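Long-range contacts in acetyl-CoA acetyltransferase (Mycobacterium smegmatis, PDB 4EGV), which is a monomeric protein of the thiolase superfamily that probably has acyltransferase activity: residues A451-I457 against A504-P510; V445-A451 against L477-F483. All coordinates share one frame; numbering follows the deposited sequence.

Contact 1. Residues A451-I457 against A504-P510; sequences ADGTGTI and AKIVVTP
With CG opposite the backbone N (chi1 -166°), Asp-452 lays its side chain beside the ring of Pro-510; CG comes 3.5 Å from Pro-510 CD, and the two side chains pass each other at a slant. At the other end of the pairing, Ile-457 has CG1 opposite its own carbonyl carbon (chi1 -67°) and an extended chi2, which carries CD1 to 4.1 Å from Ile-506 CG2 and into contact with the methyl of Ala-504; the two isoleucines meet at about a right angle. Between these ends the backbones run antiparallel. Gly-453 and Val-508 face each other as a hydrogen-bonded pair, with Val-508 N donating a hydrogen bond to Gly-453 O (3.0 Å). Gly-455 and Ile-506 repeat the pattern through reciprocal bonds, the N of Gly-455 lying 3.0 Å from the O of Ile-506. A fifth bond, Ile-457 N to Ala-504 O (3.2 Å), extends the pairing beyond the last bridge. Neither glycine places a side chain on the face that carries Ile-506 and Val-508, and at Gly-453, with phi 155°, a CB would press against the preceding carbonyl O. On that face Val-508 CG1 reaches Ala-451 CB at 4.1 Å, and Phe-483 of the strand 482-487 covers Ala-451, Ile-506 and Val-508. The other face carries Thr-454, Thr-456, Lys-505 and Val-507; the bent lysine chain slants over Thr-454, bringing CD 4.1 Å from Thr-454 OG1. Each strand also bonds to a further neighbour: Thr-456 to Arg-476, and Val-507 to Val-518. The pairing thus joins the first and fourth strands of the five-stranded antiparallel sheet in the C-terminal domain, with helix 490-498 leading into the fourth, an arrangement consistent with an OB-fold.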
ATOM      1  N   ALA A 451     -26.869  -7.338  16.792  1.00 64.13           N
ATOM      2  CA  ALA A 451     -27.870  -6.305  16.524  1.00 64.07           C
ATOM      3  C   ALA A 451     -29.262  -6.836  16.149  1.00 64.21           C
ATOM      4  O   ALA A 451     -29.416  -7.644  15.214  1.00 64.24           O
ATOM      5  CB  ALA A 451     -27.374  -5.351  15.459  1.00 63.88           C
ATOM      6  N   ASP A 452     -30.264  -6.335  16.871  1.00 63.96           N
ATOM      7  CA  ASP A 452     -31.652  -6.750  16.738  1.00 63.98           C
ATOM      8  C   ASP A 452     -32.550  -5.509  16.672  1.00 63.52           C
ATOM      9  O   ASP A 452     -32.831  -4.890  17.694  1.00 63.55           O
ATOM     10  CB  ASP A 452     -32.039  -7.625  17.947  1.00 64.33           C
ATOM     11  CG  ASP A 452     -33.354  -8.391  17.746  1.00 65.51           C
ATOM     12  OD1 ASP A 452     -33.986  -8.274  16.667  1.00 65.74           O
ATOM     13  OD2 ASP A 452     -33.746  -9.126  18.679  1.00 65.49           O
ATOM     14  N   GLY A 453     -33.005  -5.137  15.482  1.00 62.80           N
ATOM     15  CA  GLY A 453     -33.907  -4.006  15.380  1.00 62.04           C
ATOM     16  C   GLY A 453     -33.870  -3.332  14.034  1.00 61.61           C
ATOM     17  O   GLY A 453     -33.654  -3.970  13.016  1.00 61.30           O
ATOM     18  N   THR A 454     -34.099  -2.029  14.037  1.00 61.25           N
ATOM     19  CA  THR A 454     -34.160  -1.264  12.812  1.00 60.76           C
ATOM     20  C   THR A 454     -32.933  -0.346  12.706  1.00 59.76           C
ATOM     21  O   THR A 454     -32.534   0.315  13.677  1.00 59.77           O
ATOM     22  CB  THR A 454     -35.516  -0.487  12.683  1.00 61.05           C
ATOM     23  OG1 THR A 454     -35.579   0.144  11.397  1.00 61.56           O
ATOM     24  CG2 THR A 454     -35.700   0.574  13.792  1.00 62.05           C
ATOM     25  N   GLY A 455     -32.340  -0.320  11.519  1.00 58.56           N
ATOM     26  CA  GLY A 455     -31.101   0.387  11.311  1.00 56.89           C
ATOM     27  C   GLY A 455     -31.016   1.039   9.965  1.00 55.68           C
ATOM     28  O   GLY A 455     -31.867   0.849   9.118  1.00 55.53           O
ATOM     29  N   THR A 456     -29.961   1.823   9.797  1.00 54.79           N
ATOM     30  CA  THR A 456     -29.645   2.543   8.554  1.00 53.52           C
ATOM     31  C   THR A 456     -28.367   1.959   7.922  1.00 52.04           C
ATOM     32  O   THR A 456     -27.409   1.619   8.620  1.00 51.46           O
ATOM     33  CB  THR A 456     -29.488   4.101   8.829  1.00 53.99           C
ATOM     34  OG1 THR A 456     -30.669   4.606   9.467  1.00 53.19           O
ATOM     35  CG2 THR A 456     -29.213   4.927   7.533  1.00 54.66           C
ATOM     36  N   ILE A 457     -28.379   1.828   6.597  1.00 50.45           N
ATOM     37  CA  ILE A 457     -27.200   1.420   5.838  1.00 48.73           C
ATOM     38  C   ILE A 457     -26.149   2.552   5.834  1.00 48.18           C
ATOM     39  O   ILE A 457     -26.435   3.666   5.400  1.00 47.85           O
ATOM     40  CB  ILE A 457     -27.588   1.015   4.418  1.00 48.22           C
ATOM     41  CG1 ILE A 457     -28.428  -0.254   4.461  1.00 47.09           C
ATOM     42  CG2 ILE A 457     -26.363   0.793   3.593  1.00 48.09           C
ATOM     43  CD1 ILE A 457     -28.961  -0.689   3.139  1.00 44.42           C
ATOM     44  N   ALA A 504     -30.756   3.731   3.641  1.00 65.36           N
ATOM     45  CA  ALA A 504     -32.002   3.023   3.548  1.00 64.64           C
ATOM     46  C   ALA A 504     -32.285   2.257   4.796  1.00 64.22           C
ATOM     47  O   ALA A 504     -31.382   1.760   5.412  1.00 63.86           O
ATOM     48  CB  ALA A 504     -31.951   2.108   2.415  1.00 64.53           C
ATOM     49  N   LYS A 505     -33.557   2.159   5.155  1.00 63.92           N
ATOM     50  CA  LYS A 505     -33.948   1.494   6.390  1.00 63.36           C
ATOM     51  C   LYS A 505     -34.040  -0.001   6.161  1.00 62.14           C
ATOM     52  O   LYS A 505     -34.569  -0.464   5.152  1.00 61.50           O
ATOM     53  CB  LYS A 505     -35.298   2.045   6.884  1.00 64.06           C
ATOM     54  CG  LYS A 505     -35.262   3.461   7.512  1.00 66.17           C
ATOM     55  CD  LYS A 505     -34.749   3.413   8.994  1.00 70.00           C
ATOM     56  CE  LYS A 505     -35.094   4.671   9.832  1.00 70.97           C
ATOM     57  NZ  LYS A 505     -34.829   5.929   9.091  1.00 70.89           N
ATOM     58  N   ILE A 506     -33.491  -0.746   7.102  1.00 61.27           N
ATOM     59  CA  ILE A 506     -33.466  -2.200   7.047  1.00 60.66           C
ATOM     60  C   ILE A 506     -33.769  -2.779   8.420  1.00 60.46           C
ATOM     61  O   ILE A 506     -33.618  -2.099   9.443  1.00 60.24           O
ATOM     62  CB  ILE A 506     -32.071  -2.748   6.596  1.00 60.82           C
ATOM     63  CG1 ILE A 506     -30.919  -2.026   7.312  1.00 60.08           C
ATOM     64  CG2 ILE A 506     -31.932  -2.693   5.086  1.00 60.42           C
ATOM     65  CD1 ILE A 506     -29.868  -2.940   7.807  1.00 58.58           C
ATOM     66  N   VAL A 507     -34.182  -4.040   8.444  1.00 60.28           N
ATOM     67  CA  VAL A 507     -34.424  -4.739   9.704  1.00 60.55           C
ATOM     68  C   VAL A 507     -33.387  -5.867   9.833  1.00 60.04           C
ATOM     69  O   VAL A 507     -33.265  -6.700   8.951  1.00 59.99           O
ATOM     70  CB  VAL A 507     -35.970  -5.173   9.892  1.00 60.70           C
ATOM     71  CG1 VAL A 507     -36.288  -6.522   9.295  1.00 61.50           C
ATOM     72  CG2 VAL A 507     -36.395  -5.177  11.362  1.00 61.08           C
ATOM     73  N   VAL A 508     -32.616  -5.847  10.914  1.00 59.83           N
ATOM     74  CA  VAL A 508     -31.549  -6.818  11.154  1.00 59.77           C
ATOM     75  C   VAL A 508     -31.988  -7.779  12.270  1.00 60.13           C
ATOM     76  O   VAL A 508     -32.541  -7.353  13.280  1.00 59.91           O
ATOM     77  CB  VAL A 508     -30.168  -6.095  11.462  1.00 59.65           C
ATOM     78  CG1 VAL A 508     -30.305  -5.052  12.557  1.00 59.56           C
ATOM     79  CG2 VAL A 508     -29.084  -7.051  11.843  1.00 59.09           C
ATOM     80  N   THR A 509     -31.764  -9.078  12.059  1.00 60.86           N
ATOM     81  CA  THR A 509     -32.032 -10.137  13.067  1.00 61.29           C
ATOM     82  C   THR A 509     -30.736 -10.819  13.498  1.00 61.46           C
ATOM     83  O   THR A 509     -30.024 -11.326  12.656  1.00 61.35           O
ATOM     84  CB  THR A 509     -32.941 -11.259  12.488  1.00 61.49           C
ATOM     85  OG1 THR A 509     -33.752 -10.734  11.436  1.00 60.37           O
ATOM     86  CG2 THR A 509     -33.836 -11.887  13.591  1.00 62.18           C
ATOM     87  N   PRO A 510     -30.442 -10.872  14.805  1.00 61.85           N
ATOM     88  CA  PRO A 510     -29.187 -11.472  15.250  1.00 62.39           C
ATOM     89  C   PRO A 510     -29.028 -12.955  14.851  1.00 62.94           C
ATOM     90  O   PRO A 510     -30.007 -13.624  14.510  1.00 62.58           O
ATOM     91  CB  PRO A 510     -29.266 -11.353  16.775  1.00 62.31           C
ATOM     92  CG  PRO A 510     -30.711 -11.350  17.062  1.00 61.98           C
ATOM     93  CD  PRO A 510     -31.321 -10.565  15.940  1.00 62.03           C
TER

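Contact 2. Residues V445-A451 against L477-F483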
ATOM      1  N   VAL A 445     -16.012   4.694  17.607  1.00 63.60           N
ATOM      2  CA  VAL A 445     -17.443   4.419  17.358  1.00 62.58           C
ATOM      3  C   VAL A 445     -17.819   3.071  17.990  1.00 62.23           C
ATOM      4  O   VAL A 445     -17.027   2.124  17.960  1.00 61.88           O
ATOM      5  CB  VAL A 445     -17.776   4.438  15.838  1.00 62.40           C
ATOM      6  CG1 VAL A 445     -19.213   4.084  15.567  1.00 62.28           C
ATOM      7  CG2 VAL A 445     -17.446   5.762  15.215  1.00 61.74           C
ATOM      8  N   ALA A 446     -19.008   3.013  18.593  1.00 61.96           N
ATOM      9  CA  ALA A 446     -19.440   1.848  19.368  1.00 61.88           C
ATOM     10  C   ALA A 446     -20.026   0.764  18.462  1.00 61.62           C
ATOM     11  O   ALA A 446     -20.629   1.071  17.448  1.00 61.38           O
ATOM     12  CB  ALA A 446     -20.435   2.259  20.456  1.00 61.81           C
ATOM     13  N   ILE A 447     -19.815  -0.497  18.826  1.00 61.52           N
ATOM     14  CA  ILE A 447     -20.268  -1.655  18.040  1.00 61.52           C
ATOM     15  C   ILE A 447     -21.254  -2.498  18.885  1.00 61.76           C
ATOM     16  O   ILE A 447     -21.009  -2.772  20.065  1.00 61.23           O
ATOM     17  CB  ILE A 447     -19.063  -2.561  17.562  1.00 61.34           C
ATOM     18  CG1 ILE A 447     -17.963  -1.725  16.898  1.00 60.97           C
ATOM     19  CG2 ILE A 447     -19.540  -3.655  16.608  1.00 60.63           C
ATOM     20  CD1 ILE A 447     -16.562  -2.203  17.192  1.00 60.24           C
ATOM     21  N   THR A 448     -22.378  -2.865  18.285  1.00 62.11           N
ATOM     22  CA  THR A 448     -23.258  -3.856  18.866  1.00 62.74           C
ATOM     23  C   THR A 448     -23.107  -5.099  18.006  1.00 63.40           C
ATOM     24  O   THR A 448     -23.589  -5.125  16.870  1.00 63.41           O
ATOM     25  CB  THR A 448     -24.741  -3.403  18.843  1.00 62.79           C
ATOM     26  OG1 THR A 448     -24.831  -2.016  19.195  1.00 62.05           O
ATOM     27  CG2 THR A 448     -25.602  -4.250  19.804  1.00 62.22           C
ATOM     28  N   GLU A 449     -22.425  -6.118  18.531  1.00 64.28           N
ATOM     29  CA  GLU A 449     -22.180  -7.341  17.758  1.00 65.18           C
ATOM     30  C   GLU A 449     -23.489  -8.052  17.384  1.00 65.16           C
ATOM     31  O   GLU A 449     -23.688  -8.376  16.217  1.00 65.07           O
ATOM     32  CB  GLU A 449     -21.159  -8.271  18.451  1.00 65.39           C
ATOM     33  CG  GLU A 449     -19.771  -7.629  18.649  1.00 67.60           C
ATOM     34  CD  GLU A 449     -18.662  -8.621  19.060  1.00 70.27           C
ATOM     35  OE1 GLU A 449     -18.680  -9.154  20.189  1.00 70.34           O
ATOM     36  OE2 GLU A 449     -17.744  -8.857  18.263  1.00 70.73           O
ATOM     37  N   LYS A 450     -24.387  -8.242  18.358  1.00 65.32           N
ATOM     38  CA  LYS A 450     -25.653  -8.953  18.141  1.00 65.27           C
ATOM     39  C   LYS A 450     -26.835  -8.012  17.927  1.00 64.52           C
ATOM     40  O   LYS A 450     -27.701  -7.912  18.764  1.00 64.18           O
ATOM     41  CB  LYS A 450     -25.948  -9.869  19.326  1.00 65.80           C
ATOM     42  CG  LYS A 450     -24.892 -10.925  19.598  1.00 67.52           C
ATOM     43  CD  LYS A 450     -25.430 -11.929  20.604  1.00 70.71           C
ATOM     44  CE  LYS A 450     -24.608 -13.219  20.614  1.00 71.67           C
ATOM     45  NZ  LYS A 450     -23.626 -13.183  21.716  1.00 71.41           N
ATOM     46  N   ALA A 451     -26.869  -7.338  16.792  1.00 64.13           N
ATOM     47  CA  ALA A 451     -27.870  -6.305  16.524  1.00 64.07           C
ATOM     48  C   ALA A 451     -29.262  -6.836  16.149  1.00 64.21           C
ATOM     49  O   ALA A 451     -29.416  -7.644  15.214  1.00 64.24           O
ATOM     50  CB  ALA A 451     -27.374  -5.351  15.459  1.00 63.88           C
ATOM     51  N   LEU A 477     -27.504   1.895  14.153  1.00 59.33           N
ATOM     52  CA  LEU A 477     -28.829   1.871  14.746  1.00 60.82           C
ATOM     53  C   LEU A 477     -29.365   3.252  15.136  1.00 62.01           C
ATOM     54  O   LEU A 477     -28.846   4.274  14.734  1.00 62.05           O
ATOM     55  CB  LEU A 477     -28.851   0.964  15.942  1.00 60.02           C
ATOM     56  CG  LEU A 477     -28.661  -0.474  15.585  1.00 59.40           C
ATOM     57  CD1 LEU A 477     -28.286  -1.170  16.804  1.00 58.68           C
ATOM     58  CD2 LEU A 477     -29.920  -1.004  15.060  1.00 59.03           C
ATOM     59  N   ASP A 478     -30.415   3.255  15.939  1.00 63.26           N
ATOM     60  CA  ASP A 478     -30.922   4.464  16.526  1.00 63.97           C
ATOM     61  C   ASP A 478     -29.938   4.898  17.602  1.00 63.46           C
ATOM     62  O   ASP A 478     -29.530   6.025  17.660  1.00 63.17           O
ATOM     63  CB  ASP A 478     -32.287   4.193  17.119  1.00 64.80           C
ATOM     64  CG  ASP A 478     -33.327   3.864  16.077  1.00 66.94           C
ATOM     65  OD1 ASP A 478     -33.249   4.397  14.975  1.00 67.68           O
ATOM     66  OD2 ASP A 478     -34.243   3.082  16.368  1.00 68.68           O
ATOM     67  N   ASP A 479     -29.556   3.968  18.448  1.00 62.65           N
ATOM     68  CA  ASP A 479     -28.476   4.137  19.420  1.00 61.80           C
ATOM     69  C   ASP A 479     -27.184   4.791  18.834  1.00 61.49           C
ATOM     70  O   ASP A 479     -26.373   5.339  19.566  1.00 61.27           O
ATOM     71  CB  ASP A 479     -28.205   2.694  19.916  1.00 62.03           C
ATOM     72  CG  ASP A 479     -27.551   2.594  21.305  1.00 62.30           C
ATOM     73  OD1 ASP A 479     -27.427   3.565  22.083  1.00 62.12           O
ATOM     74  OD2 ASP A 479     -27.164   1.458  21.629  1.00 61.49           O
ATOM     75  N   GLY A 480     -26.990   4.690  17.518  1.00 60.80           N
ATOM     76  CA  GLY A 480     -25.790   5.196  16.844  1.00 59.43           C
ATOM     77  C   GLY A 480     -24.578   4.267  16.817  1.00 58.46           C
ATOM     78  O   GLY A 480     -23.532   4.632  16.282  1.00 58.00           O
ATOM     79  N   SER A 481     -24.707   3.076  17.400  1.00 57.33           N
ATOM     80  CA  SER A 481     -23.638   2.079  17.329  1.00 56.03           C
ATOM     81  C   SER A 481     -23.696   1.287  16.000  1.00 55.21           C
ATOM     82  O   SER A 481     -24.763   1.090  15.474  1.00 55.11           O
ATOM     83  CB  SER A 481     -23.713   1.144  18.533  1.00 55.96           C
ATOM     84  OG  SER A 481     -24.918   0.422  18.521  1.00 54.81           O
ATOM     85  N   ARG A 482     -22.549   0.847  15.462  1.00 54.03           N
ATOM     86  CA  ARG A 482     -22.493   0.083  14.193  1.00 52.46           C
ATOM     87  C   ARG A 482     -22.668  -1.431  14.364  1.00 51.67           C
ATOM     88  O   ARG A 482     -22.476  -1.996  15.450  1.00 51.24           O
ATOM     89  CB  ARG A 482     -21.174   0.333  13.462  1.00 52.39           C
ATOM     90  CG  ARG A 482     -21.089   1.641  12.685  1.00 51.70           C
ATOM     91  CD  ARG A 482     -19.682   1.828  12.168  1.00 49.67           C
ATOM     92  NE  ARG A 482     -19.481   3.123  11.551  1.00 47.89           N
ATOM     93  CZ  ARG A 482     -18.318   3.785  11.497  1.00 46.50           C
ATOM     94  NH1 ARG A 482     -17.207   3.317  12.041  1.00 45.12           N
ATOM     95  NH2 ARG A 482     -18.265   4.949  10.884  1.00 45.49           N
ATOM     96  N   PHE A 483     -23.029  -2.073  13.264  1.00 50.70           N
ATOM     97  CA  PHE A 483     -23.104  -3.530  13.181  1.00 49.96           C
ATOM     98  C   PHE A 483     -22.818  -3.970  11.746  1.00 49.58           C
ATOM     99  O   PHE A 483     -22.820  -3.165  10.812  1.00 49.22           O
ATOM    100  CB  PHE A 483     -24.488  -4.052  13.621  1.00 49.74           C
ATOM    101  CG  PHE A 483     -25.622  -3.599  12.727  1.00 48.74           C
ATOM    102  CD1 PHE A 483     -26.041  -4.380  11.657  1.00 47.91           C
ATOM    103  CD2 PHE A 483     -26.257  -2.370  12.948  1.00 47.30           C
ATOM    104  CE1 PHE A 483     -27.078  -3.940  10.820  1.00 48.15           C
ATOM    105  CE2 PHE A 483     -27.286  -1.919  12.132  1.00 46.96           C
ATOM    106  CZ  PHE A 483     -27.708  -2.690  11.073  1.00 47.78           C
TER
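Thr-448 and Ser-481 meet through their hydroxyls beside a single backbone bridge, where the loop entering the first strand of the OB-like C-terminal domain lies along the end of a beta hairpin. Ser-481 OG and Thr-448 OG1 are hydrogen-bonded, though modelled too close together for the separation to be taken literally; a chi1 of 63° sets the serine OG between its own backbone N and carbonyl carbon. Two backbone bonds frame the bridge between Ile-447 and Arg-482: Arg-482 N to Ala-446 O at 2.8 Å, and Thr-448 N to Arg-482 O at 3.0 Å. Val-445 crosses the Arg-482 side chain at about a right angle, its CG1 3.8 Å above the guanidinium plane and lying off-centre over the group. Farther along, the methyl of Ala-451 approaches Phe-483, its CB 3.7 Å from Phe-483 CB and obliquely placed to the ring. The second shell begins with the hairpin turn, closed by a bond from Leu-477 N to Ser-481 O (3.1 Å) and passing through Gly-480 with a positive phi of 85°. Farther out, the guanidinium of Arg-482 reaches the main body: NE forms a salt bridge with Glu-458, while NH1 bonds the carbonyl oxygens of Leu-308 and Arg-310.

Following the chain from its N terminus, the loop after helix 432-440 supplies 445-451 and runs directly into 451-457; the two contacts share Ala-451. Contact 2 closes first, when the hairpin end at 477-483 returns after strands 453-463 and 470-476. Contact 1 closes later, once strand 482-487 and helix 490-498 have been passed and 504-510 lies against the first strand. The segments therefore alternate, and the two closures cross. Contact 2 ties the incoming loop to the third strand, whereas contact 1 joins the first strand to the fourth. They also touch where Leu-477 CD2 packs on Thr-454 O and where the Phe-483 ring lies against the face of Ile-506 and Val-508.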